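Local coordinates for flavohemoglobin (PDB 6O0A), which binds heme and FAD and probably detoxifies nitric oxide, its reductase half presumably passing electrons from a nicotinamide nucleotide through the flavin to the heme, at residues D114-V119 and E145-L150; Q165-V170 and I261-G266; N278-L283 and P363-V368; I312-S317 and G342-K347. All blocks are in the same frame, centred on the assembly; numbering follows the deposited sequence.

Interaction 1 of 4, residues D114-V119 and E145-L150. With HEM (protoporphyrin IX containing Fe), chain C.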
loop_
_atom_site.group_PDB
_atom_site.type_symbol
_atom_site.label_atom_id
_atom_site.label_comp_id
_atom_site.label_asym_id
_atom_site.label_seq_id
_atom_site.Cartn_x
_atom_site.Cartn_y
_atom_site.Cartn_z
ATOM N N ASP A 114 -11.102 -17.323 8.407
ATOM C CA ASP A 114 -10.824 -18.754 8.304
ATOM C C ASP A 114 -9.568 -19.046 7.501
ATOM O O ASP A 114 -8.952 -20.105 7.690
ATOM C CB ASP A 114 -12.012 -19.485 7.669
ATOM C CG ASP A 114 -13.179 -19.640 8.621
ATOM O OD1 ASP A 114 -13.039 -19.270 9.808
ATOM O OD2 ASP A 114 -14.240 -20.129 8.177
ATOM N N GLU A 115 -9.172 -18.141 6.599
ATOM C CA GLU A 115 -8.011 -18.449 5.773
ATOM C C GLU A 115 -6.697 -18.360 6.538
ATOM O O GLU A 115 -5.673 -18.818 6.024
ATOM C CB GLU A 115 -7.972 -17.546 4.540
ATOM C CG GLU A 115 -9.213 -17.675 3.652
ATOM C CD GLU A 115 -9.307 -19.006 2.911
ATOM O OE1 GLU A 115 -8.463 -19.910 3.125
ATOM O OE2 GLU A 115 -10.237 -19.147 2.090
ATOM N N TYR A 116 -6.689 -17.796 7.749
ATOM C CA TYR A 116 -5.458 -17.838 8.526
ATOM C C TYR A 116 -5.108 -19.269 8.902
ATOM O O TYR A 116 -3.929 -19.592 9.071
ATOM C CB TYR A 116 -5.577 -16.955 9.765
ATOM C CG TYR A 116 -5.486 -15.474 9.426
ATOM C CD1 TYR A 116 -6.617 -14.755 9.062
ATOM C CD2 TYR A 116 -4.268 -14.812 9.457
ATOM C CE1 TYR A 116 -6.538 -13.397 8.754
ATOM C CE2 TYR A 116 -4.172 -13.468 9.155
ATOM C CZ TYR A 116 -5.314 -12.767 8.804
ATOM O OH TYR A 116 -5.220 -11.431 8.499
ATOM N N ASP A 117 -6.117 -20.140 9.020
ATOM C CA ASP A 117 -5.857 -21.563 9.232
ATOM C C ASP A 117 -5.186 -22.186 8.012
ATOM O O ASP A 117 -4.309 -23.052 8.146
ATOM C CB ASP A 117 -7.162 -22.303 9.526
ATOM C CG ASP A 117 -7.811 -21.866 10.830
ATOM O OD1 ASP A 117 -7.090 -21.607 11.813
ATOM O OD2 ASP A 117 -9.058 -21.802 10.875
ATOM N N THR A 118 -5.602 -21.765 6.815
ATOM C CA THR A 118 -4.993 -22.251 5.578
ATOM C C THR A 118 -3.519 -21.888 5.510
ATOM O O THR A 118 -2.664 -22.739 5.235
ATOM C CB THR A 118 -5.736 -21.662 4.379
ATOM O OG1 THR A 118 -7.145 -21.891 4.534
ATOM C CG2 THR A 118 -5.237 -22.300 3.084
ATOM N N VAL A 119 -3.201 -20.616 5.749
ATOM C CA VAL A 119 -1.813 -20.186 5.702
ATOM C C VAL A 119 -0.999 -20.883 6.779
ATOM O O VAL A 119 0.134 -21.310 6.529
ATOM C CB VAL A 119 -1.729 -18.652 5.787
ATOM C CG1 VAL A 119 -0.350 -18.195 6.240
ATOM C CG2 VAL A 119 -2.032 -18.095 4.412
ATOM N N GLU A 145 2.884 -20.159 18.370
ATOM C CA GLU A 145 2.366 -19.109 19.238
ATOM C C GLU A 145 2.549 -17.736 18.600
ATOM O O GLU A 145 1.623 -16.915 18.604
ATOM C CB GLU A 145 3.054 -19.156 20.600
ATOM C CG GLU A 145 2.414 -18.175 21.582
ATOM C CD GLU A 145 3.064 -18.172 22.954
ATOM O OE1 GLU A 145 3.794 -19.132 23.285
ATOM O OE2 GLU A 145 2.839 -17.194 23.700
ATOM N N VAL A 146 3.739 -17.480 18.045
ATOM C CA VAL A 146 4.013 -16.224 17.350
ATOM C C VAL A 146 3.026 -16.027 16.207
ATOM O O VAL A 146 2.417 -14.961 16.068
ATOM C CB VAL A 146 5.470 -16.199 16.843
ATOM C CG1 VAL A 146 5.739 -14.962 15.975
ATOM C CG2 VAL A 146 6.440 -16.248 18.006
ATOM N N TYR A 147 2.828 -17.067 15.387
ATOM C CA TYR A 147 1.893 -16.957 14.273
ATOM C C TYR A 147 0.501 -16.556 14.752
ATOM O O TYR A 147 -0.131 -15.666 14.178
ATOM C CB TYR A 147 1.813 -18.273 13.489
ATOM C CG TYR A 147 0.819 -18.186 12.334
ATOM C CD1 TYR A 147 -0.538 -18.477 12.513
ATOM C CD2 TYR A 147 1.232 -17.770 11.074
ATOM C CE1 TYR A 147 -1.453 -18.371 11.456
ATOM C CE2 TYR A 147 0.327 -17.666 10.011
ATOM C CZ TYR A 147 -1.011 -17.959 10.216
ATOM O OH TYR A 147 -1.900 -17.846 9.157
ATOM N N TRP A 148 -0.020 -17.236 15.775
ATOM C CA TRP A 148 -1.410 -16.990 16.141
ATOM C C TRP A 148 -1.596 -15.670 16.879
ATOM O O TRP A 148 -2.669 -15.064 16.784
ATOM C CB TRP A 148 -1.964 -18.175 16.943
ATOM C CG TRP A 148 -2.283 -19.301 15.994
ATOM C CD1 TRP A 148 -1.678 -20.522 15.923
ATOM C CD2 TRP A 148 -3.232 -19.262 14.919
ATOM N NE1 TRP A 148 -2.216 -21.258 14.891
ATOM C CE2 TRP A 148 -3.170 -20.504 14.259
ATOM C CE3 TRP A 148 -4.142 -18.299 14.462
ATOM C CZ2 TRP A 148 -3.983 -20.809 13.165
ATOM C CZ3 TRP A 148 -4.947 -18.605 13.378
ATOM C CH2 TRP A 148 -4.859 -19.845 12.741
ATOM N N LEU A 149 -0.575 -15.195 17.594
ATOM C CA LEU A 149 -0.649 -13.848 18.152
ATOM C C LEU A 149 -0.843 -12.824 17.048
ATOM O O LEU A 149 -1.669 -11.910 17.167
ATOM C CB LEU A 149 0.623 -13.528 18.931
ATOM C CG LEU A 149 0.771 -14.123 20.324
ATOM C CD1 LEU A 149 2.160 -13.832 20.848
ATOM C CD2 LEU A 149 -0.286 -13.528 21.232
ATOM N N LEU A 150 -0.076 -12.965 15.970
ATOM C CA LEU A 150 -0.152 -12.035 14.850
ATOM C C LEU A 150 -1.461 -12.204 14.086
ATOM O O LEU A 150 -2.135 -11.220 13.763
ATOM C CB LEU A 150 1.055 -12.262 13.944
ATOM C CG LEU A 150 1.316 -11.470 12.666
ATOM C CD1 LEU A 150 1.271 -9.992 12.943
ATOM C CD2 LEU A 150 2.681 -11.868 12.157
HETATM C CHA HEM C . -0.083 -9.240 1.650
HETATM C CHB HEM C . 1.344 -10.658 6.094
HETATM C CHC HEM C . -2.222 -13.948 6.180
HETATM C CHD HEM C . -3.198 -12.982 1.528
HETATM C C1A HEM C . 0.597 -9.322 2.852
HETATM C C2A HEM C . 1.710 -8.493 3.260
HETATM C C3A HEM C . 2.097 -8.878 4.483
HETATM C C4A HEM C . 1.256 -9.985 4.893
HETATM C CMA HEM C . 3.247 -8.287 5.323
HETATM C CAA HEM C . 2.309 -7.341 2.426
HETATM C CBA HEM C . 1.506 -6.104 2.822
HETATM C CGA HEM C . 1.949 -4.918 2.001
HETATM O O1A HEM C . 2.010 -5.037 0.751
HETATM O O2A HEM C . 2.239 -3.851 2.593
HETATM C C1B HEM C . 0.501 -11.667 6.515
HETATM C C2B HEM C . 0.562 -12.355 7.792
HETATM C C3B HEM C . -0.417 -13.281 7.811
HETATM C C4B HEM C . -1.137 -13.186 6.555
HETATM C CMB HEM C . 1.618 -12.038 8.870
HETATM C CAB HEM C . -0.803 -14.278 8.932
HETATM C CBB HEM C . -0.401 -14.188 10.211
HETATM C C1C HEM C . -2.763 -13.993 4.912
HETATM C C2C HEM C . -3.772 -14.921 4.472
HETATM C C3C HEM C . -4.055 -14.661 3.182
HETATM C C4C HEM C . -3.208 -13.562 2.773
HETATM C CMC HEM C . -4.398 -15.984 5.404
HETATM C CAC HEM C . -5.033 -15.370 2.207
HETATM C CBC HEM C . -5.360 -16.671 2.329
HETATM C C1D HEM C . -2.440 -11.884 1.177
HETATM C C2D HEM C . -2.450 -11.268 -0.137
HETATM C C3D HEM C . -1.593 -10.250 -0.121
HETATM C C4D HEM C . -1.008 -10.165 1.207
HETATM C CMD HEM C . -3.309 -11.758 -1.326
HETATM C CAD HEM C . -1.284 -9.320 -1.314
HETATM C CBD HEM C . 0.119 -9.649 -1.814
HETATM C CGD HEM C . 0.122 -10.879 -2.694
HETATM O O1D HEM C . -0.719 -10.970 -3.629
HETATM O O2D HEM C . 0.989 -11.770 -2.474
HETATM N NA HEM C . 0.348 -10.223 3.876
HETATM N NB HEM C . -0.542 -12.200 5.791
HETATM N NC HEM C . -2.439 -13.165 3.854
HETATM N ND HEM C . -1.560 -11.181 1.975
HETATM FE FE HEM C . -1.228 -11.513 3.984
#

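Interaction 2 of 4, residues Q165-V170 and I261-G266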
loop_
_atom_site.group_PDB
_atom_site.type_symbol
_atom_site.label_atom_id
_atom_site.label_comp_id
_atom_site.label_asym_id
_atom_site.label_seq_id
_atom_site.Cartn_x
_atom_site.Cartn_y
_atom_site.Cartn_z
ATOM N N GLN A 165 -17.906 -0.474 6.765
ATOM C CA GLN A 165 -18.337 -0.363 5.379
ATOM C C GLN A 165 -19.844 -0.137 5.266
ATOM O O GLN A 165 -20.636 -0.523 6.131
ATOM C CB GLN A 165 -17.970 -1.620 4.597
ATOM C CG GLN A 165 -16.496 -1.916 4.646
ATOM C CD GLN A 165 -15.690 -0.713 4.242
ATOM O OE1 GLN A 165 -15.876 -0.165 3.154
ATOM N NE2 GLN A 165 -14.807 -0.269 5.127
ATOM N N ALA A 166 -20.229 0.457 4.139
ATOM C CA ALA A 166 -21.621 0.722 3.803
ATOM C C ALA A 166 -22.310 -0.475 3.164
ATOM O O ALA A 166 -23.481 -0.371 2.790
ATOM C CB ALA A 166 -21.702 1.927 2.854
ATOM N N ASN A 167 -21.612 -1.600 3.029
ATOM C CA ASN A 167 -22.154 -2.775 2.371
ATOM C C ASN A 167 -21.568 -4.002 3.053
ATOM O O ASN A 167 -20.711 -3.894 3.933
ATOM C CB ASN A 167 -21.828 -2.771 0.880
ATOM C CG ASN A 167 -20.341 -2.704 0.629
ATOM O OD1 ASN A 167 -19.597 -3.595 1.048
ATOM N ND2 ASN A 167 -19.892 -1.646 -0.050
ATOM N N ASN A 168 -22.037 -5.181 2.635
ATOM C CA ASN A 168 -21.610 -6.438 3.234
ATOM C C ASN A 168 -20.868 -7.320 2.232
ATOM O O ASN A 168 -20.885 -8.547 2.350
ATOM C CB ASN A 168 -22.811 -7.188 3.810
ATOM C CG ASN A 168 -23.797 -7.608 2.742
ATOM O OD1 ASN A 168 -23.746 -7.134 1.606
ATOM N ND2 ASN A 168 -24.703 -8.520 3.099
ATOM N N ILE A 169 -20.229 -6.718 1.230
ATOM C CA ILE A 169 -19.495 -7.470 0.225
ATOM C C ILE A 169 -18.021 -7.100 0.331
ATOM O O ILE A 169 -17.643 -6.216 1.097
ATOM C CB ILE A 169 -20.051 -7.245 -1.198
ATOM C CG1 ILE A 169 -20.238 -5.762 -1.535
ATOM C CG2 ILE A 169 -21.405 -7.964 -1.315
ATOM C CD1 ILE A 169 -18.959 -4.954 -1.817
ATOM N N VAL A 170 -17.180 -7.799 -0.435
ATOM C CA VAL A 170 -15.770 -7.427 -0.516
ATOM C C VAL A 170 -15.409 -6.778 -1.844
ATOM O O VAL A 170 -14.387 -6.077 -1.907
ATOM C CB VAL A 170 -14.826 -8.612 -0.217
ATOM C CG1 VAL A 170 -15.010 -9.067 1.240
ATOM C CG2 VAL A 170 -15.052 -9.758 -1.171
ATOM N N ILE A 261 -14.634 -3.788 -8.165
ATOM C CA ILE A 261 -13.824 -2.880 -7.349
ATOM C C ILE A 261 -14.119 -3.148 -5.881
ATOM O O ILE A 261 -15.283 -3.296 -5.485
ATOM C CB ILE A 261 -14.091 -1.399 -7.679
ATOM C CG1 ILE A 261 -13.856 -1.148 -9.172
ATOM C CG2 ILE A 261 -13.182 -0.497 -6.819
ATOM C CD1 ILE A 261 -13.895 0.329 -9.598
ATOM N N SER A 262 -13.061 -3.195 -5.072
ATOM C CA SER A 262 -13.196 -3.456 -3.648
ATOM C C SER A 262 -13.743 -2.225 -2.925
ATOM O O SER A 262 -13.950 -1.154 -3.505
ATOM C CB SER A 262 -11.847 -3.831 -3.042
ATOM O OG SER A 262 -11.026 -2.663 -2.916
ATOM N N ASN A 263 -13.945 -2.391 -1.627
ATOM C CA ASN A 263 -14.205 -1.264 -0.761
ATOM C C ASN A 263 -12.907 -0.493 -0.532
ATOM O O ASN A 263 -11.814 -1.032 -0.715
ATOM C CB ASN A 263 -14.819 -1.768 0.542
ATOM C CG ASN A 263 -16.253 -2.248 0.344
ATOM O OD1 ASN A 263 -16.964 -1.748 -0.541
ATOM N ND2 ASN A 263 -16.684 -3.208 1.153
ATOM N N PRO A 264 -13.001 0.790 -0.173
ATOM C CA PRO A 264 -11.794 1.612 -0.040
ATOM C C PRO A 264 -11.134 1.430 1.322
ATOM O O PRO A 264 -11.807 1.310 2.350
ATOM C CB PRO A 264 -12.333 3.037 -0.205
ATOM C CG PRO A 264 -13.704 2.964 0.436
ATOM C CD PRO A 264 -14.230 1.565 0.093
ATOM N N TYR A 265 -9.799 1.422 1.318
ATOM C CA TYR A 265 -9.022 1.181 2.528
ATOM C C TYR A 265 -7.707 1.949 2.444
ATOM O O TYR A 265 -7.370 2.547 1.421
ATOM C CB TYR A 265 -8.785 -0.329 2.738
ATOM C CG TYR A 265 -10.044 -1.067 3.140
ATOM C CD1 TYR A 265 -10.601 -0.888 4.401
ATOM C CD2 TYR A 265 -10.685 -1.931 2.255
ATOM C CE1 TYR A 265 -11.763 -1.539 4.779
ATOM C CE2 TYR A 265 -11.850 -2.600 2.626
ATOM C CZ TYR A 265 -12.384 -2.394 3.890
ATOM O OH TYR A 265 -13.534 -3.040 4.277
ATOM N N GLY A 266 -6.960 1.917 3.541
ATOM C CA GLY A 266 -5.633 2.488 3.567
ATOM C C GLY A 266 -5.519 3.390 4.769
ATOM O O GLY A 266 -6.486 4.071 5.121
HETATM O O HOH W 1 -13.081 2.124 4.630
HETATM O O HOH W 2 -13.092 -5.024 0.269
#

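Interaction 3 of 4, residues N278-L283 and P363-V368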
loop_
_atom_site.group_PDB
_atom_site.type_symbol
_atom_site.label_atom_id
_atom_site.label_comp_id
_atom_site.label_asym_id
_atom_site.label_seq_id
_atom_site.Cartn_x
_atom_site.Cartn_y
_atom_site.Cartn_z
ATOM N N ASN A 278 -2.390 23.000 13.307
ATOM C CA ASN A 278 -1.781 24.005 12.441
ATOM C C ASN A 278 -0.434 23.584 11.860
ATOM O O ASN A 278 0.265 24.426 11.281
ATOM C CB ASN A 278 -1.623 25.328 13.200
ATOM N N SER A 279 -0.052 22.317 11.983
ATOM C CA SER A 279 1.264 21.896 11.519
ATOM C C SER A 279 1.362 22.007 9.995
ATOM O O SER A 279 0.410 21.668 9.286
ATOM C CB SER A 279 1.554 20.461 11.960
ATOM O OG SER A 279 0.457 19.603 11.688
ATOM N N PRO A 280 2.493 22.469 9.467
ATOM C CA PRO A 280 2.652 22.539 8.011
ATOM C C PRO A 280 2.828 21.155 7.413
ATOM O O PRO A 280 3.248 20.207 8.081
ATOM C CB PRO A 280 3.918 23.385 7.820
ATOM C CG PRO A 280 4.461 23.654 9.205
ATOM C CD PRO A 280 3.755 22.756 10.164
ATOM N N LEU A 281 2.491 21.050 6.125
ATOM C CA LEU A 281 2.590 19.802 5.383
ATOM C C LEU A 281 3.551 19.966 4.212
ATOM O O LEU A 281 3.500 20.966 3.488
ATOM C CB LEU A 281 1.221 19.349 4.848
ATOM C CG LEU A 281 0.115 18.983 5.839
ATOM C CD1 LEU A 281 -1.179 18.729 5.084
ATOM C CD2 LEU A 281 0.498 17.764 6.665
ATOM N N VAL A 282 4.419 18.978 4.021
ATOM C CA VAL A 282 5.315 18.934 2.873
ATOM C C VAL A 282 5.014 17.635 2.149
ATOM O O VAL A 282 5.110 16.553 2.742
ATOM C CB VAL A 282 6.797 19.031 3.282
ATOM C CG1 VAL A 282 7.691 19.034 2.045
ATOM C CG2 VAL A 282 7.050 20.293 4.115
ATOM N N LEU A 283 4.600 17.739 0.888
ATOM C CA LEU A 283 4.203 16.580 0.096
ATOM C C LEU A 283 5.206 16.426 -1.041
ATOM O O LEU A 283 5.349 17.334 -1.872
ATOM C CB LEU A 283 2.777 16.746 -0.435
ATOM C CG LEU A 283 1.735 17.180 0.606
ATOM C CD1 LEU A 283 0.366 17.343 -0.052
ATOM C CD2 LEU A 283 1.649 16.164 1.750
ATOM N N PRO A 363 10.362 22.936 8.962
ATOM C CA PRO A 363 10.444 23.038 10.422
ATOM C C PRO A 363 10.198 21.704 11.115
ATOM O O PRO A 363 9.680 20.744 10.537
ATOM C CB PRO A 363 9.341 24.044 10.765
ATOM C CG PRO A 363 8.345 23.878 9.664
ATOM C CD PRO A 363 9.145 23.571 8.425
ATOM N N ALA A 364 10.571 21.671 12.398
ATOM C CA ALA A 364 10.523 20.437 13.174
ATOM C C ALA A 364 9.102 19.962 13.446
ATOM O O ALA A 364 8.916 18.803 13.838
ATOM C CB ALA A 364 11.264 20.615 14.502
ATOM N N ASN A 365 8.101 20.821 13.257
ATOM C CA ASN A 365 6.709 20.431 13.439
ATOM C C ASN A 365 6.013 20.071 12.130
ATOM O O ASN A 365 4.818 19.761 12.145
ATOM C CB ASN A 365 5.936 21.544 14.161
ATOM C CG ASN A 365 5.761 22.783 13.308
ATOM O OD1 ASN A 365 6.644 23.152 12.531
ATOM N ND2 ASN A 365 4.612 23.434 13.448
ATOM N N ALA A 366 6.728 20.085 11.008
ATOM C CA ALA A 366 6.145 19.688 9.733
ATOM C C ALA A 366 6.053 18.173 9.630
ATOM O O ALA A 366 6.933 17.447 10.102
ATOM C CB ALA A 366 6.974 20.223 8.568
ATOM N N SER A 367 4.970 17.698 9.022
ATOM C CA SER A 367 4.893 16.321 8.561
ATOM C C SER A 367 5.296 16.299 7.098
ATOM O O SER A 367 4.922 17.190 6.325
ATOM C CB SER A 367 3.487 15.745 8.729
ATOM O OG SER A 367 3.107 15.687 10.093
ATOM N N VAL A 368 6.089 15.298 6.725
ATOM C CA VAL A 368 6.558 15.140 5.355
ATOM C C VAL A 368 6.023 13.824 4.819
ATOM O O VAL A 368 6.219 12.773 5.441
ATOM C CB VAL A 368 8.093 15.165 5.271
ATOM C CG1 VAL A 368 8.531 15.024 3.834
ATOM C CG2 VAL A 368 8.648 16.444 5.895
HETATM O O HOH W 3 2.849 25.656 12.425
#

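Interaction 4 of 4, residues I312-S317 and G342-K347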
loop_
_atom_site.group_PDB
_atom_site.type_symbol
_atom_site.label_atom_id
_atom_site.label_comp_id
_atom_site.label_asym_id
_atom_site.label_seq_id
_atom_site.Cartn_x
_atom_site.Cartn_y
_atom_site.Cartn_z
ATOM N N ILE A 312 6.258 19.244 -3.706
ATOM C CA ILE A 312 7.431 19.085 -4.561
ATOM C C ILE A 312 7.210 17.816 -5.372
ATOM O O ILE A 312 7.216 16.716 -4.814
ATOM C CB ILE A 312 8.737 19.007 -3.759
ATOM C CG1 ILE A 312 8.785 20.083 -2.668
ATOM C CG2 ILE A 312 9.939 19.153 -4.685
ATOM C CD1 ILE A 312 8.959 21.501 -3.188
ATOM N N ALA A 313 7.010 17.969 -6.675
ATOM C CA ALA A 313 6.686 16.851 -7.552
ATOM C C ALA A 313 7.761 16.687 -8.618
ATOM O O ALA A 313 8.217 17.667 -9.211
ATOM C CB ALA A 313 5.309 17.060 -8.196
ATOM N N SER A 314 8.158 15.442 -8.860
ATOM C CA SER A 314 9.190 15.107 -9.827
ATOM C C SER A 314 8.574 14.373 -11.012
ATOM O O SER A 314 7.633 13.592 -10.846
ATOM C CB SER A 314 10.270 14.236 -9.178
ATOM O OG SER A 314 11.377 14.046 -10.046
ATOM N N SER A 315 9.109 14.647 -12.202
ATOM C CA SER A 315 8.694 13.984 -13.427
ATOM C C SER A 315 9.862 14.034 -14.403
ATOM O O SER A 315 10.808 14.791 -14.226
ATOM C CB SER A 315 7.445 14.648 -14.031
ATOM O OG SER A 315 7.040 13.988 -15.217
ATOM N N ARG A 316 9.793 13.207 -15.450
ATOM C CA ARG A 316 10.836 13.286 -16.463
ATOM C C ARG A 316 10.762 14.607 -17.223
ATOM O O ARG A 316 11.792 15.146 -17.629
ATOM C CB ARG A 316 10.725 12.096 -17.414
ATOM C CG ARG A 316 11.000 10.780 -16.712
ATOM C CD ARG A 316 10.714 9.583 -17.607
ATOM N NE ARG A 316 11.600 9.562 -18.765
ATOM C CZ ARG A 316 12.784 8.964 -18.787
ATOM N NH1 ARG A 316 13.232 8.335 -17.708
ATOM N NH2 ARG A 316 13.522 8.998 -19.888
ATOM N N SER A 317 9.554 15.140 -17.395
ATOM C CA SER A 317 9.311 16.387 -18.117
ATOM C C SER A 317 7.937 16.878 -17.690
ATOM O O SER A 317 7.145 16.124 -17.135
ATOM C CB SER A 317 9.339 16.176 -19.631
ATOM O OG SER A 317 8.198 15.416 -20.023
ATOM N N GLY A 342 10.045 19.346 -10.402
ATOM C CA GLY A 342 11.395 19.061 -10.858
ATOM C C GLY A 342 11.317 18.118 -12.045
ATOM O O GLY A 342 10.517 17.180 -12.042
ATOM N N THR A 343 12.123 18.383 -13.066
ATOM C CA THR A 343 12.173 17.519 -14.242
ATOM C C THR A 343 13.548 16.873 -14.334
ATOM O O THR A 343 14.571 17.559 -14.262
ATOM C CB THR A 343 11.819 18.289 -15.522
ATOM O OG1 THR A 343 12.657 19.456 -15.657
ATOM C CG2 THR A 343 10.351 18.701 -15.486
ATOM N N THR A 344 13.565 15.547 -14.496
ATOM C CA THR A 344 14.778 14.741 -14.422
ATOM C C THR A 344 15.337 14.332 -15.779
ATOM O O THR A 344 16.459 13.801 -15.840
ATOM C CB THR A 344 14.506 13.480 -13.589
ATOM O OG1 THR A 344 13.421 12.751 -14.176
ATOM C CG2 THR A 344 14.118 13.856 -12.171
ATOM N N GLN A 345 14.590 14.543 -16.858
ATOM C CA GLN A 345 15.109 14.327 -18.207
ATOM C C GLN A 345 15.117 15.628 -18.990
ATOM O O GLN A 345 16.189 16.086 -19.401
ATOM C CB GLN A 345 14.284 13.257 -18.935
ATOM C CG GLN A 345 14.331 11.892 -18.276
ATOM C CD GLN A 345 15.700 11.242 -18.361
ATOM O OE1 GLN A 345 16.419 11.403 -19.350
ATOM N NE2 GLN A 345 16.070 10.505 -17.318
ATOM N N GLU A 346 13.958 16.240 -19.200
ATOM C CA GLU A 346 13.924 17.558 -19.810
ATOM C C GLU A 346 14.256 18.617 -18.770
ATOM O O GLU A 346 14.336 18.349 -17.569
ATOM C CB GLU A 346 12.561 17.824 -20.449
ATOM C CG GLU A 346 12.338 16.914 -21.659
ATOM C CD GLU A 346 11.084 17.225 -22.461
ATOM O OE1 GLU A 346 10.499 18.320 -22.323
ATOM O OE2 GLU A 346 10.685 16.351 -23.252
ATOM N N LYS A 347 14.481 19.835 -19.251
ATOM C CA LYS A 347 14.918 20.922 -18.391
ATOM C C LYS A 347 13.840 21.984 -18.236
ATOM O O LYS A 347 14.161 23.157 -18.053
ATOM C CB LYS A 347 16.201 21.564 -18.924
ATOM C CG LYS A 347 17.302 20.588 -19.296
ATOM C CD LYS A 347 17.767 19.792 -18.110
ATOM C CE LYS A 347 18.962 18.925 -18.494
ATOM N NZ LYS A 347 19.118 17.782 -17.560
HETATM O O HOH W 4 11.314 12.105 -12.201
#

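Interaction 1 of 4, residues D114-V119 and E145-L150
Tyr116 meets the helix of 145-150 through both backbone and side chain. Its carbonyl O takes a hydrogen bond from Tyr147 OH (2.7 Å), which arrives in the carbonyl plane on a lone pair, while its CB lies 4.0 Å from Trp148 CZ3. With chi1 of Tyr116 at -75°, the ring swings beside its backbone N and onto the heme: methyl CMC lies over one ring face, toward the rim, and CE2 comes within 3.5 Å of heme CAB. The phenol end is held by Glu158. Asp117 points its CB away, yet its carboxylate bends back until OD1 stands 3.0 Å from Trp148 CH2. Val119 divides its branches, CG1 approaching the edge of the Tyr147 ring (3.9 Å from CE2) and CG2 pressing on heme CMC at 3.3 Å. With CG anti to the backbone N (chi1 179°), the Tyr147 side chain reaches the other helix and brings CE2 to 3.6 Å from heme CBB. The two globin helices, walling part of the heme pocket, run nearly antiparallel at 153°, their segment axes 11.3 Å apart. Helix 25-53 packs on Val119 through Phe46 and Met50; from helix 75-89, Ile80 packs on Tyr147 and Phe83 on Leu150.

Interaction 2 of 4, residues Q165-V170 and I261-G266
The amides of Asn167 and Asn263 approach from opposite directions and pair reciprocally, their planes 30° apart. Asn263 ND2 donates a hydrogen bond to Asn167 OD1 (2.9 Å) in the carbonyl plane, on a lone pair; Asn167 ND2 returns a bond to Asn263 OD1 (3.0 Å), tilted 27° from that carbonyl plane. The amide of Gln165 slides past Asn263 in the opposite direction, placing OE1 3.2 Å from Asn263 CB, and meets the Tyr265 ring obliquely, with NE2 3.3 Å from CE1. One water lies at the edge of this ring, in its plane; it is close enough to Val170 O to serve it as donor and accepts a weak bond from Asn263 N. Another water accepts from Gln165 NE2 and donates to Pro264 O (2.7 Å), linking side chain to backbone. A chi1 of 58° sets the Asn167 amide between its backbone N and carbonyl carbon, where OD1 also accepts from Ile169 N (3.2 Å), closing an Asx turn; two donors thus fix the rotation of this amide, and its ND2 has a second partner in Ala198 O. Gln165 is likewise anchored, OE1 by Thr200 and NE2 by Leu161 O. The contact joins the linker between helix 137-163 and strand 171-181 to the end of strand 258-262, in the antiparallel sheet of the flavin domain. The Tyr265 ring packs on globin helices 96-108 and 137-163.

Interaction 3 of 4, residues N278-L283 and P363-V368
Val282 and Val368 pair on one face of the sheet, CB of Val282 lying 4.1 Å from CG2 of Val368, with Ala366 beside them. In each valine CG1 stands anti to the backbone N, and CG2 of Val368 is the branch turned to its neighbour. Leu281 and Ser367 occupy the other face, where Leu281 CD2 comes to 4.2 Å from Ser367 CB and Leu273 O holds the serine hydroxyl. Between the faces runs the parallel ladder: Ser367 N donates to Pro280 O (3.2 Å) and Val282 N to Ser367 O (3.0 Å). Farther out, the proline rings of Pro280 and Pro363 cross at an angle, CG to CG 3.9 Å. Asn365, in the type I turn from Pro363 to Ala366, lays its amide across Pro280, ND2 being 3.5 Å from CD. At the polar rim a water accepts from that ND2 and donates to Asn278 O. Both strands start here, adjacent in the parallel sheet flanked by helices that forms the NAD-binding domain of the ferredoxin reductase family.

Interaction 4 of 4, residues I312-S317 and G342-K347
Arg316 lays its guanidinium over the side chain of Gln345: CG of Gln345 sits above the centre of the guanidinium face, 3.4 Å from CZ, and the amide plane stacks within 7° of it. The bend of Arg316 at chi3 (64°) turns the group alongside its neighbour. At the backbone, Arg316 O grips the turn by accepting from two successive amides, Gln345 N (3.0 Å) on a lone pair and Glu346 N (2.9 Å). Glu346 then passes its carboxylate carbon CD 3.5 Å from Ser317 CB, while Ser317 OG bonds to Glu320. Inward, the parallel ladder runs from Gly342 N to Ala313 O, from Ser315 N to Gly342 O and from Thr344 N to Ser315 O (2.9 Å). A water bridges Ser314 OG and Thr344 OG1, and Thr344 CG2 rests 3.5 Å from the same Ser314 OG. Thr343 OG1 donates to Glu346 O, pinning the loop from within. The ladder joins strands 308-315 and 336-343 of a beta-alpha-beta unit whose helix is 324-332, at the C-terminal ends of parallel strands in the NAD-binding domain.

The four contacts follow the chain from the globin to the reductase half. Interaction 1 is buried helix packing against the heme, rich in aromatic rings. Interaction 2, partly buried and about 23 Å away between centres, is amide and water chemistry where the globin linker meets the flavin domain. Interactions 3 and 4 share one parallel sheet: strands 281-286 and 308-315 are neighbours, and Leu283 O lies 2.8 Å from Ile312 N, probably hydrogen-bonded. Interaction 4 is nested in the loop closed by interaction 3. Both have buried ladders, but valine and proline dominate where strands 281-286 and 367-371 begin, hydroxyls and exposed charged side chains where strands 308-315 and 336-343 end.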